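Local atomic coordinates of cyclin homolog (Herpesvirus saimiri, PDB entry 2F2C), a protein that may contribute to cellular transformation and rapid T-cell proliferation in latent infection, probably by acting as a viral D-type cyclin on a host cell-cycle kinase. Residues 67-72 with 108-113; 81-86 with 140-145. All coordinates share one frame; numbering follows the deposited sequence.

Contact 1 (67-72 with 108-113)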
ATOM      1  N   GLU A  67      -3.511   1.621 -20.513  1.00 69.11           N
ATOM      2  CA  GLU A  67      -2.965   0.364 -19.968  1.00 69.48           C
ATOM      3  C   GLU A  67      -2.626   0.401 -18.468  1.00 68.56           C
ATOM      4  O   GLU A  67      -1.681  -0.235 -18.024  1.00 68.01           O
ATOM      5  CB  GLU A  67      -1.759  -0.133 -20.799  1.00 69.25           C
ATOM      6  CG  GLU A  67      -2.115  -1.136 -21.888  1.00 69.80           C
ATOM      7  CD  GLU A  67      -0.980  -1.359 -22.882  1.00 71.38           C
ATOM      8  OE1 GLU A  67       0.214  -1.182 -22.517  1.00 75.41           O
ATOM      9  OE2 GLU A  67      -1.268  -1.713 -24.050  1.00 73.10           O
ATOM     10  N   LEU A  68      -3.423   1.125 -17.690  1.00 68.44           N
ATOM     11  CA  LEU A  68      -3.198   1.197 -16.238  1.00 68.45           C
ATOM     12  C   LEU A  68      -3.527  -0.106 -15.494  1.00 68.47           C
ATOM     13  O   LEU A  68      -4.404  -0.886 -15.903  1.00 68.28           O
ATOM     14  CB  LEU A  68      -3.952   2.375 -15.605  1.00 67.93           C
ATOM     15  CG  LEU A  68      -3.932   3.703 -16.362  1.00 67.30           C
ATOM     16  CD1 LEU A  68      -4.749   4.695 -15.599  1.00 68.24           C
ATOM     17  CD2 LEU A  68      -2.527   4.221 -16.540  1.00 65.38           C
ATOM     18  N   ASP A  69      -2.806  -0.325 -14.401  1.00 68.44           N
ATOM     19  CA  ASP A  69      -3.015  -1.475 -13.543  1.00 68.42           C
ATOM     20  C   ASP A  69      -4.468  -1.657 -13.244  1.00 67.93           C
ATOM     21  O   ASP A  69      -5.189  -0.693 -13.065  1.00 67.73           O
ATOM     22  CB  ASP A  69      -2.225  -1.309 -12.258  1.00 68.62           C
ATOM     23  CG  ASP A  69      -0.805  -1.827 -12.392  1.00 71.32           C
ATOM     24  OD1 ASP A  69       0.161  -1.081 -12.080  1.00 74.69           O
ATOM     25  OD2 ASP A  69      -0.553  -2.978 -12.825  1.00 73.81           O
ATOM     26  N   LYS A  70      -4.880  -2.912 -13.178  1.00 68.27           N
ATOM     27  CA  LYS A  70      -6.282  -3.279 -13.031  1.00 68.49           C
ATOM     28  C   LYS A  70      -6.969  -2.629 -11.853  1.00 69.24           C
ATOM     29  O   LYS A  70      -8.195  -2.617 -11.790  1.00 70.56           O
ATOM     30  CB  LYS A  70      -6.437  -4.788 -12.883  1.00 68.19           C
ATOM     31  CG  LYS A  70      -6.275  -5.583 -14.155  1.00 67.96           C
ATOM     32  CD  LYS A  70      -7.369  -5.269 -15.169  1.00 69.10           C
ATOM     33  CE  LYS A  70      -7.373  -6.263 -16.298  1.00 67.48           C
ATOM     34  NZ  LYS A  70      -5.950  -6.542 -16.601  1.00 69.64           N
ATOM     35  N   SER A  71      -6.226  -2.057 -10.922  1.00 69.37           N
ATOM     36  CA  SER A  71      -6.898  -1.568  -9.738  1.00 69.67           C
ATOM     37  C   SER A  71      -7.126  -0.033  -9.689  1.00 69.89           C
ATOM     38  O   SER A  71      -7.844   0.477  -8.811  1.00 70.14           O
ATOM     39  CB  SER A  71      -6.213  -2.106  -8.496  1.00 68.73           C
ATOM     40  OG  SER A  71      -5.523  -1.048  -7.953  1.00 70.48           O
ATOM     41  N   VAL A  72      -6.562   0.695 -10.648  1.00 69.87           N
ATOM     42  CA  VAL A  72      -6.823   2.138 -10.780  1.00 69.66           C
ATOM     43  C   VAL A  72      -8.303   2.492 -10.975  1.00 69.97           C
ATOM     44  O   VAL A  72      -8.831   3.442 -10.371  1.00 70.23           O
ATOM     45  CB  VAL A  72      -6.047   2.717 -11.962  1.00 69.50           C
ATOM     46  CG1 VAL A  72      -6.316   4.218 -12.093  1.00 68.37           C
ATOM     47  CG2 VAL A  72      -4.560   2.429 -11.791  1.00 69.23           C
ATOM     48  N   ILE A 108      -2.058   6.550  -7.124  1.00 68.98           N
ATOM     49  CA  ILE A 108      -1.934   5.664  -5.944  1.00 69.37           C
ATOM     50  C   ILE A 108      -1.743   4.191  -6.314  1.00 69.63           C
ATOM     51  O   ILE A 108      -0.932   3.521  -5.683  1.00 69.56           O
ATOM     52  CB  ILE A 108      -3.142   5.819  -4.965  1.00 69.43           C
ATOM     53  CG1 ILE A 108      -3.206   7.242  -4.423  1.00 69.22           C
ATOM     54  CG2 ILE A 108      -3.062   4.797  -3.821  1.00 67.55           C
ATOM     55  CD1 ILE A 108      -4.521   7.563  -3.748  1.00 70.00           C
ATOM     56  N   ARG A 109      -2.482   3.693  -7.312  1.00 69.20           N
ATOM     57  CA  ARG A 109      -2.481   2.262  -7.590  1.00 69.60           C
ATOM     58  C   ARG A 109      -1.703   1.834  -8.835  1.00 70.30           C
ATOM     59  O   ARG A 109      -1.879   0.717  -9.320  1.00 70.67           O
ATOM     60  CB  ARG A 109      -3.916   1.734  -7.673  1.00 69.50           C
ATOM     61  CG  ARG A 109      -4.634   1.555  -6.319  1.00 69.82           C
ATOM     62  CD  ARG A 109      -4.143   0.374  -5.463  1.00 67.07           C
ATOM     63  NE  ARG A 109      -4.995   0.221  -4.287  1.00 67.68           N
ATOM     64  CZ  ARG A 109      -5.718  -0.865  -4.000  1.00 67.52           C
ATOM     65  NH1 ARG A 109      -5.693  -1.915  -4.791  1.00 67.69           N
ATOM     66  NH2 ARG A 109      -6.471  -0.908  -2.913  1.00 67.55           N
ATOM     67  N   THR A 110      -0.837   2.702  -9.347  1.00 70.95           N
ATOM     68  CA  THR A 110      -0.116   2.414 -10.589  1.00 71.74           C
ATOM     69  C   THR A 110       1.278   3.063 -10.628  1.00 72.03           C
ATOM     70  O   THR A 110       1.543   4.063  -9.958  1.00 72.05           O
ATOM     71  CB  THR A 110      -0.989   2.806 -11.823  1.00 71.93           C
ATOM     72  OG1 THR A 110      -0.917   1.785 -12.833  1.00 71.42           O
ATOM     73  CG2 THR A 110      -0.463   4.064 -12.511  1.00 72.51           C
ATOM     74  N   VAL A 111       2.171   2.480 -11.410  1.00 72.42           N
ATOM     75  CA  VAL A 111       3.588   2.799 -11.276  1.00 73.20           C
ATOM     76  C   VAL A 111       3.928   4.051 -12.081  1.00 73.97           C
ATOM     77  O   VAL A 111       4.776   4.841 -11.693  1.00 74.37           O
ATOM     78  CB  VAL A 111       4.491   1.573 -11.627  1.00 72.63           C
ATOM     79  CG1 VAL A 111       4.178   1.053 -13.009  1.00 72.52           C
ATOM     80  CG2 VAL A 111       5.940   1.922 -11.535  1.00 73.07           C
ATOM     81  N   LYS A 112       3.223   4.237 -13.184  1.00 75.14           N
ATOM     82  CA  LYS A 112       3.439   5.368 -14.064  1.00 75.92           C
ATOM     83  C   LYS A 112       2.105   6.106 -14.144  1.00 76.25           C
ATOM     84  O   LYS A 112       1.231   5.745 -14.944  1.00 75.89           O
ATOM     85  CB  LYS A 112       3.870   4.865 -15.442  1.00 76.21           C
ATOM     86  CG  LYS A 112       4.770   5.795 -16.231  1.00 78.01           C
ATOM     87  CD  LYS A 112       4.032   7.064 -16.695  1.00 80.94           C
ATOM     88  CE  LYS A 112       4.584   7.574 -18.027  1.00 82.30           C
ATOM     89  NZ  LYS A 112       6.094   7.742 -18.000  1.00 82.84           N
ATOM     90  N   PRO A 113       1.959   7.149 -13.325  1.00 76.69           N
ATOM     91  CA  PRO A 113       0.667   7.832 -13.154  1.00 77.03           C
ATOM     92  C   PRO A 113       0.217   8.493 -14.442  1.00 77.62           C
ATOM     93  O   PRO A 113       1.028   8.704 -15.354  1.00 77.53           O
ATOM     94  CB  PRO A 113       0.964   8.935 -12.133  1.00 76.90           C
ATOM     95  CG  PRO A 113       2.344   8.664 -11.613  1.00 76.84           C
ATOM     96  CD  PRO A 113       3.051   7.788 -12.569  1.00 76.42           C
TER
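D69 and T110 approach to 5.7 Å between their CA atoms, and V72 and R109 to 5.4 Å, where the type I turn D69–V72, which leads into helix 72-83, meets the chain leaving helix 94-109. T110 makes two of the three hydrogen bonds of the contact. Its OG1 accepts one from the backbone N of D69 (3.2 Å, 157° at the hydrogen) and donates one to D69 OD1, also 3.2 Å, on the anti side of the carboxylate and 33° out of its plane. Two bonds thus grip one hydroxyl. The other carboxylate oxygen, OD2, bonds the backbone of the partner protein chain. On the apolar side, V72 CG2, anti to its own carbonyl carbon, lies against T110 CB at 3.6 Å. S71 OG sits in the bend that R109 makes at chi2 (-72°), alongside its CB, CG and CD, and takes only a weak bond from NH1 (3.3 Å). The strong partners of that guanidinium lie elsewhere: salt bridges to D154 and E148. Together these contacts join two interhelical loops of the N-terminal cyclin box, the all-helical fold of the cyclin family.

Contact 2 (81-86 with 140-145)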
ATOM      1  N   ASP A  81     -17.517   8.390  -6.084  1.00 70.71           N
ATOM      2  CA  ASP A  81     -18.737   8.284  -5.256  1.00 71.38           C
ATOM      3  C   ASP A  81     -18.584   8.953  -3.893  1.00 71.36           C
ATOM      4  O   ASP A  81     -19.363   9.847  -3.551  1.00 71.30           O
ATOM      5  CB  ASP A  81     -19.191   6.831  -5.093  1.00 71.57           C
ATOM      6  CG  ASP A  81     -19.603   6.197  -6.411  1.00 73.46           C
ATOM      7  OD1 ASP A  81     -20.077   6.936  -7.311  1.00 72.75           O
ATOM      8  OD2 ASP A  81     -19.475   4.965  -6.636  1.00 75.97           O
ATOM      9  N   ARG A  82     -17.570   8.538  -3.131  1.00 71.28           N
ATOM     10  CA  ARG A  82     -17.261   9.165  -1.848  1.00 70.99           C
ATOM     11  C   ARG A  82     -17.267  10.677  -1.962  1.00 71.11           C
ATOM     12  O   ARG A  82     -17.949  11.345  -1.193  1.00 71.30           O
ATOM     13  CB  ARG A  82     -15.906   8.699  -1.322  1.00 70.81           C
ATOM     14  CG  ARG A  82     -15.941   7.385  -0.566  1.00 70.77           C
ATOM     15  CD  ARG A  82     -14.588   6.961  -0.022  1.00 71.14           C
ATOM     16  NE  ARG A  82     -13.777   6.311  -1.047  1.00 72.67           N
ATOM     17  CZ  ARG A  82     -12.456   6.172  -0.997  1.00 73.39           C
ATOM     18  NH1 ARG A  82     -11.763   6.655   0.034  1.00 73.81           N
ATOM     19  NH2 ARG A  82     -11.819   5.547  -1.990  1.00 73.16           N
ATOM     20  N   TYR A  83     -16.519  11.207  -2.931  1.00 71.55           N
ATOM     21  CA  TYR A  83     -16.442  12.650  -3.173  1.00 71.83           C
ATOM     22  C   TYR A  83     -17.807  13.259  -3.430  1.00 72.38           C
ATOM     23  O   TYR A  83     -18.088  14.370  -2.985  1.00 72.57           O
ATOM     24  CB  TYR A  83     -15.513  12.983  -4.347  1.00 71.57           C
ATOM     25  CG  TYR A  83     -15.497  14.457  -4.669  1.00 71.35           C
ATOM     26  CD1 TYR A  83     -14.841  15.364  -3.829  1.00 72.08           C
ATOM     27  CD2 TYR A  83     -16.169  14.961  -5.787  1.00 70.58           C
ATOM     28  CE1 TYR A  83     -14.849  16.750  -4.102  1.00 72.33           C
ATOM     29  CE2 TYR A  83     -16.181  16.344  -6.074  1.00 70.56           C
ATOM     30  CZ  TYR A  83     -15.519  17.230  -5.226  1.00 71.29           C
ATOM     31  OH  TYR A  83     -15.503  18.581  -5.493  1.00 70.40           O
ATOM     32  N   LEU A  84     -18.658  12.538  -4.149  1.00 73.18           N
ATOM     33  CA  LEU A  84     -19.970  13.077  -4.502  1.00 73.77           C
ATOM     34  C   LEU A  84     -21.052  12.766  -3.474  1.00 74.64           C
ATOM     35  O   LEU A  84     -22.242  12.922  -3.770  1.00 74.70           O
ATOM     36  CB  LEU A  84     -20.395  12.655  -5.916  1.00 73.48           C
ATOM     37  CG  LEU A  84     -19.686  13.322  -7.099  1.00 72.29           C
ATOM     38  CD1 LEU A  84     -20.180  12.697  -8.363  1.00 73.13           C
ATOM     39  CD2 LEU A  84     -19.903  14.823  -7.152  1.00 71.08           C
ATOM     40  N   CYS A  85     -20.635  12.325  -2.281  1.00 75.75           N
ATOM     41  CA  CYS A  85     -21.501  12.332  -1.089  1.00 77.18           C
ATOM     42  C   CYS A  85     -21.270  13.610  -0.300  1.00 77.23           C
ATOM     43  O   CYS A  85     -22.041  13.934   0.597  1.00 77.33           O
ATOM     44  CB  CYS A  85     -21.222  11.155  -0.159  1.00 77.26           C
ATOM     45  SG  CYS A  85     -21.276   9.518  -0.918  1.00 82.41           S
ATOM     46  N   LYS A  86     -20.209  14.336  -0.642  1.00 77.61           N
ATOM     47  CA  LYS A  86     -19.779  15.471   0.160  1.00 77.90           C
ATOM     48  C   LYS A  86     -19.926  16.827  -0.529  1.00 77.58           C
ATOM     49  O   LYS A  86     -20.524  17.741   0.041  1.00 77.69           O
ATOM     50  CB  LYS A  86     -18.362  15.241   0.706  1.00 78.08           C
ATOM     51  CG  LYS A  86     -18.324  14.169   1.807  1.00 78.75           C
ATOM     52  CD  LYS A  86     -16.961  14.074   2.485  1.00 78.91           C
ATOM     53  CE  LYS A  86     -16.983  13.091   3.661  1.00 79.81           C
ATOM     54  NZ  LYS A  86     -17.936  13.475   4.756  1.00 79.46           N
ATOM     55  N   LEU A 140      -9.320  16.016  -2.709  1.00 70.54           N
ATOM     56  CA  LEU A 140      -8.511  15.528  -1.616  1.00 70.61           C
ATOM     57  C   LEU A 140      -8.942  16.100  -0.266  1.00 70.78           C
ATOM     58  O   LEU A 140      -9.149  15.358   0.693  1.00 70.80           O
ATOM     59  CB  LEU A 140      -7.040  15.824  -1.880  1.00 70.74           C
ATOM     60  CG  LEU A 140      -6.333  14.882  -2.859  1.00 70.69           C
ATOM     61  CD1 LEU A 140      -5.003  15.493  -3.284  1.00 70.75           C
ATOM     62  CD2 LEU A 140      -6.130  13.490  -2.267  1.00 69.71           C
ATOM     63  N   GLU A 141      -9.101  17.414  -0.189  1.00 71.01           N
ATOM     64  CA  GLU A 141      -9.365  18.019   1.101  1.00 71.15           C
ATOM     65  C   GLU A 141     -10.783  17.818   1.622  1.00 70.85           C
ATOM     66  O   GLU A 141     -11.010  17.833   2.822  1.00 71.27           O
ATOM     67  CB  GLU A 141      -8.845  19.468   1.184  1.00 71.16           C
ATOM     68  CG  GLU A 141      -9.737  20.615   0.728  1.00 71.80           C
ATOM     69  CD  GLU A 141      -9.129  21.980   1.105  1.00 72.38           C
ATOM     70  OE1 GLU A 141      -8.194  22.447   0.405  1.00 73.97           O
ATOM     71  OE2 GLU A 141      -9.570  22.592   2.112  1.00 73.11           O
ATOM     72  N   ALA A 142     -11.720  17.558   0.720  1.00 70.85           N
ATOM     73  CA  ALA A 142     -13.084  17.191   1.096  1.00 70.80           C
ATOM     74  C   ALA A 142     -13.172  15.800   1.728  1.00 70.96           C
ATOM     75  O   ALA A 142     -13.908  15.605   2.691  1.00 71.10           O
ATOM     76  CB  ALA A 142     -14.010  17.287  -0.105  1.00 70.68           C
ATOM     77  N   LEU A 143     -12.431  14.836   1.184  1.00 71.19           N
ATOM     78  CA  LEU A 143     -12.357  13.490   1.762  1.00 71.55           C
ATOM     79  C   LEU A 143     -11.373  13.392   2.931  1.00 71.71           C
ATOM     80  O   LEU A 143     -11.161  12.310   3.476  1.00 71.49           O
ATOM     81  CB  LEU A 143     -11.945  12.472   0.707  1.00 71.60           C
ATOM     82  CG  LEU A 143     -12.654  12.426  -0.642  1.00 72.28           C
ATOM     83  CD1 LEU A 143     -11.784  11.703  -1.634  1.00 71.70           C
ATOM     84  CD2 LEU A 143     -13.995  11.730  -0.525  1.00 73.73           C
ATOM     85  N   LYS A 144     -10.774  14.521   3.299  1.00 72.30           N
ATOM     86  CA  LYS A 144      -9.734  14.585   4.329  1.00 73.16           C
ATOM     87  C   LYS A 144      -8.580  13.630   4.018  1.00 72.76           C
ATOM     88  O   LYS A 144      -8.009  13.019   4.918  1.00 72.92           O
ATOM     89  CB  LYS A 144     -10.302  14.332   5.742  1.00 73.73           C
ATOM     90  CG  LYS A 144     -11.346  15.364   6.239  1.00 76.78           C
ATOM     91  CD  LYS A 144     -12.808  14.896   5.988  1.00 82.07           C
ATOM     92  CE  LYS A 144     -13.425  14.151   7.204  1.00 84.39           C
ATOM     93  NZ  LYS A 144     -14.458  13.124   6.784  1.00 86.20           N
ATOM     94  N   TRP A 145      -8.262  13.504   2.730  1.00 72.58           N
ATOM     95  CA  TRP A 145      -7.145  12.688   2.222  1.00 72.14           C
ATOM     96  C   TRP A 145      -7.273  11.169   2.468  1.00 72.18           C
ATOM     97  O   TRP A 145      -6.321  10.414   2.235  1.00 72.56           O
ATOM     98  CB  TRP A 145      -5.796  13.225   2.721  1.00 71.56           C
ATOM     99  CG  TRP A 145      -5.421  14.584   2.184  1.00 71.12           C
ATOM    100  CD1 TRP A 145      -6.052  15.774   2.435  1.00 70.63           C
ATOM    101  CD2 TRP A 145      -4.308  14.897   1.337  1.00 70.66           C
ATOM    102  NE1 TRP A 145      -5.406  16.801   1.788  1.00 70.46           N
ATOM    103  CE2 TRP A 145      -4.332  16.295   1.106  1.00 70.29           C
ATOM    104  CE3 TRP A 145      -3.286  14.138   0.744  1.00 70.36           C
ATOM    105  CZ2 TRP A 145      -3.383  16.946   0.310  1.00 70.00           C
ATOM    106  CZ3 TRP A 145      -2.341  14.788  -0.047  1.00 70.66           C
ATOM    107  CH2 TRP A 145      -2.398  16.181  -0.254  1.00 70.39           C
TER
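L143 and A142 press against R82, Y83 and K86 where the C-terminal ends of helices 72-83 and 129-142 of the N-terminal cyclin box meet. L143 CD2 comes in at the backbone of helix 72-83, 3.5 Å from Y83 N and 3.7 Å from R82 CB. The chi1 of L143 (-49°) sets CG anti to its carbonyl carbon and beside its own N, and the isobutyl end then leans to the other helix. One residue back, the methyl of A142 lies 4.1 Å from Y83 CE1, obliquely to the ring. Y83 reaches that methyl because its CG is anti to the backbone N (chi1 176°). K86 stretches across the end of helix 129-142, its methylene CD 3.4 Å from A142 O.

Farther out, L143 also meets I79, one turn earlier on helix 72-83, while the Y83 ring packs on I97 of helix 94-109 and its hydroxyl makes a weak hydrogen bond with Q135. Of the R82 side chain it is CB that meets L143; the guanidinium goes elsewhere, NH2 bonding the carbonyl oxygen of T147 and S78 OG. Behind A142 and L143, helix 129-142 closes in a Schellman motif: K144 is the positive-phi residue (55°), W145 N bonds L140 O at 2.9 Å, and the bond from K144 N to E141 O is weak. The same turn presents K144 O to a basic side chain of the partner protein, while W145 packs on an apolar side chain of that chain.

At the exposed edge of the contact the K86 and K144 side chains cross at about a right angle, and the two like charges probably repel each other somewhat, K86 NZ standing 4.0 Å from K144 NZ.

Helix 72-83 ties the two contacts together: V72 opens it in contact 1, and it reaches contact 2 around R82 and Y83. Their centres are 20 Å apart and their nearest atoms about 6 Å, with no direct touch. Helix 94-109 also touches both: its last part lies in contact 1, and its I104 meets L140 of contact 2. A further tie is the loop just after 140-145, which supplies partners to the arginines of both contacts. Along the chain the segments alternate, so the pairings interlock within one cyclin box. Both contacts border the partner protein chain, and a sulfate ion, probably from the crystallisation liquor, lies about 3 Å from the V111 side chain in contact 1.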